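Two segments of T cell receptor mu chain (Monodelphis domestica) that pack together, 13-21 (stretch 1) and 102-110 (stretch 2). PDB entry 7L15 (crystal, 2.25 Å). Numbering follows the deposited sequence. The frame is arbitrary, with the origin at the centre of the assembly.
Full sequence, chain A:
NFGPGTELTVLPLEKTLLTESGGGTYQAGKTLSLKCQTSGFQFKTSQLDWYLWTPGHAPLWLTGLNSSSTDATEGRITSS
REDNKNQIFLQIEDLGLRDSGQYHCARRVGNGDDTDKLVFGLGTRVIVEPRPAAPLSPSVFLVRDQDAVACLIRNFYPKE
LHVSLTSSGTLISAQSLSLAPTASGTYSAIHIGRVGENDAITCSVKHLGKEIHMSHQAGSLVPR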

# COMPACT_ATOMS: atom_id res chain seq x y z
N LEU A 13 6.43 2.82 37.17
CA LEU A 13 6.94 4.13 36.75
C LEU A 13 7.76 3.91 35.49
O LEU A 13 8.87 3.39 35.54
CB LEU A 13 7.76 4.75 37.87
CG LEU A 13 8.12 6.23 37.72
CD1 LEU A 13 6.95 7.12 38.11
CD2 LEU A 13 9.36 6.58 38.53
N GLU A 14 7.21 4.30 34.35
CA GLU A 14 7.91 4.02 33.10
C GLU A 14 7.28 4.84 31.98
O GLU A 14 6.08 5.13 32.01
CB GLU A 14 7.85 2.52 32.74
CG GLU A 14 6.45 2.00 32.39
CD GLU A 14 6.42 0.52 32.01
OE1 GLU A 14 7.39 -0.22 32.35
OE2 GLU A 14 5.42 0.09 31.37
N LYS A 15 8.10 5.21 31.02
CA LYS A 15 7.65 5.72 29.73
C LYS A 15 8.30 4.87 28.64
O LYS A 15 9.45 4.43 28.79
CB LYS A 15 8.01 7.20 29.55
N THR A 16 7.57 4.59 27.57
CA THR A 16 8.09 3.76 26.48
C THR A 16 8.64 4.67 25.38
O THR A 16 7.88 5.21 24.58
CB THR A 16 7.02 2.83 25.92
OG1 THR A 16 6.54 1.99 26.97
CG2 THR A 16 7.60 1.98 24.80
N LEU A 17 9.95 4.84 25.35
CA LEU A 17 10.62 5.64 24.34
C LEU A 17 11.36 4.70 23.40
O LEU A 17 12.18 3.89 23.84
CB LEU A 17 11.59 6.64 24.98
CG LEU A 17 11.03 7.43 26.16
CD1 LEU A 17 12.11 8.29 26.81
CD2 LEU A 17 9.82 8.27 25.71
N LEU A 18 11.07 4.80 22.11
CA LEU A 18 11.68 3.94 21.10
C LEU A 18 12.02 4.82 19.91
O LEU A 18 11.18 5.60 19.45
CB LEU A 18 10.73 2.81 20.65
CG LEU A 18 9.95 2.01 21.71
CD1 LEU A 18 8.76 1.32 21.07
CD2 LEU A 18 10.84 0.98 22.35
N THR A 19 13.24 4.68 19.40
CA THR A 19 13.72 5.49 18.28
C THR A 19 14.45 4.57 17.32
O THR A 19 15.51 4.03 17.67
CB THR A 19 14.64 6.61 18.77
OG1 THR A 19 13.93 7.40 19.71
CG2 THR A 19 15.06 7.49 17.62
N GLU A 20 13.89 4.39 16.12
CA GLU A 20 14.48 3.51 15.12
C GLU A 20 15.44 4.30 14.24
O GLU A 20 15.19 5.46 13.90
CB GLU A 20 13.41 2.85 14.26
CG GLU A 20 12.29 2.17 15.05
CD GLU A 20 11.17 3.11 15.45
OE1 GLU A 20 11.40 4.35 15.50
OE2 GLU A 20 10.05 2.61 15.68
N SER A 21 16.54 3.65 13.86
CA SER A 21 17.48 4.24 12.93
C SER A 21 18.00 3.14 12.01
O SER A 21 17.80 1.95 12.27
CB SER A 21 18.61 4.93 13.69
OG SER A 21 19.27 4.01 14.53
N GLN A 102 7.80 1.33 6.07
CA GLN A 102 8.18 1.98 7.31
C GLN A 102 8.36 0.92 8.39
O GLN A 102 7.39 0.27 8.78
CB GLN A 102 7.13 3.00 7.73
CG GLN A 102 7.55 3.86 8.89
CD GLN A 102 8.36 5.07 8.45
OE1 GLN A 102 8.61 5.27 7.25
NE2 GLN A 102 8.77 5.90 9.42
N TYR A 103 9.58 0.77 8.89
CA TYR A 103 9.88 -0.22 9.91
C TYR A 103 9.74 0.39 11.31
O TYR A 103 10.41 1.37 11.63
CB TYR A 103 11.29 -0.77 9.69
CG TYR A 103 11.35 -1.74 8.54
CD1 TYR A 103 11.38 -1.28 7.23
CD2 TYR A 103 11.34 -3.12 8.76
CE1 TYR A 103 11.41 -2.17 6.17
CE2 TYR A 103 11.36 -4.02 7.70
CZ TYR A 103 11.39 -3.53 6.41
OH TYR A 103 11.42 -4.40 5.34
N HIS A 104 8.89 -0.21 12.13
CA HIS A 104 8.61 0.26 13.47
C HIS A 104 9.11 -0.74 14.50
O HIS A 104 8.89 -1.95 14.36
CB HIS A 104 7.11 0.49 13.68
CG HIS A 104 6.56 1.63 12.88
ND1 HIS A 104 6.40 2.89 13.41
CD2 HIS A 104 6.16 1.71 11.59
CE1 HIS A 104 5.90 3.69 12.49
NE2 HIS A 104 5.74 3.00 11.37
N CYS A 105 9.81 -0.24 15.50
CA CYS A 105 10.03 -0.93 16.75
C CYS A 105 8.76 -0.86 17.60
O CYS A 105 8.08 0.17 17.64
CB CYS A 105 11.20 -0.25 17.45
SG CYS A 105 11.91 -0.90 18.97
N ALA A 106 8.43 -1.96 18.28
CA ALA A 106 7.21 -2.00 19.09
C ALA A 106 7.48 -2.67 20.43
O ALA A 106 8.26 -3.61 20.51
CB ALA A 106 6.08 -2.76 18.37
N ARG A 107 6.80 -2.18 21.48
CA ARG A 107 6.85 -2.78 22.81
C ARG A 107 5.45 -3.21 23.21
O ARG A 107 4.49 -2.43 23.10
CB ARG A 107 7.41 -1.80 23.86
CG ARG A 107 7.32 -2.35 25.32
CD ARG A 107 7.85 -1.38 26.39
NE ARG A 107 7.88 -1.95 27.74
CZ ARG A 107 7.40 -1.35 28.84
NH1 ARG A 107 6.86 -0.14 28.76
NH2 ARG A 107 7.49 -1.95 30.03
N ARG A 108 5.32 -4.44 23.69
CA ARG A 108 4.06 -4.92 24.22
C ARG A 108 3.90 -4.42 25.66
O ARG A 108 4.82 -4.56 26.47
CB ARG A 108 4.00 -6.44 24.16
CG ARG A 108 2.73 -7.02 24.76
CD ARG A 108 2.60 -8.51 24.45
NE ARG A 108 1.31 -8.98 24.91
CZ ARG A 108 0.61 -9.95 24.33
NH1 ARG A 108 1.07 -10.55 23.24
NH2 ARG A 108 -0.57 -10.29 24.83
N VAL A 109 2.75 -3.80 25.94
CA VAL A 109 2.49 -3.13 27.21
C VAL A 109 1.08 -3.49 27.67
O VAL A 109 0.13 -3.44 26.87
CB VAL A 109 2.63 -1.60 27.08
CG1 VAL A 109 2.07 -0.88 28.28
CG2 VAL A 109 4.10 -1.22 26.86
N GLY A 110 0.92 -3.86 28.93
CA GLY A 110 -0.40 -4.06 29.49
C GLY A 110 -0.38 -5.10 30.60
O GLY A 110 0.67 -5.41 31.16

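The two segments run roughly antiparallel, their strand axes crossing at 152° and approaching to 7.0 Å. At that spacing side chains fill the gap, and no backbone-to-backbone hydrogen bond links the two. Every second residue of stretch 1 from E14 to E20 directs its CB toward the partner, as the alternation of an extended chain requires, and C105, R107 and V109 answer from stretch 2.

R107 dominates the end of the contact near E14 and T16. Its chi1, chi2 and chi3 are all t, so the side chain is fully extended and carries the guanidinium along stretch 1 to E14. There NH2 of R107 donates to OE1 of E14 at 2.9 Å and NH1 of R107 makes a weak bond to OE2 of E14 at 3.0 Å, both within one salt bridge. E14, with chi1 p and chi2 t, presents both carboxylate oxygens to this two-pronged donor. NH1 of R107 also donates to OG1 of T16 at 2.8 Å; the m rotamer of T16 places its hydroxyl there. OE1 of E14 and OG1 of T16 both lie near the guanidinium plane, at its edge, where the N–H bonds point. Arginine suits this place because one planar group can serve several acceptors.

Farther along, L18 supplies an apolar filling. Its m,t conformation sets CD2 4.0 Å from SG of C105 and CD1 3.7 Å from O of C105, so the branched end packs on side chain and backbone together. C105, itself covalently bonded to a group elsewhere in the structure, turns its CB toward stretch 1 and offers SG to this contact.

E20 is buried, yet its carboxylate is satisfied. With chi1 m and chi2 p, the side chain bends so that OE2 of E20 accepts a hydrogen bond from N of C105 at 2.9 Å, while OE1 is hydrogen-bonded elsewhere. An acidic side chain here thus reaches a backbone amide across the gap.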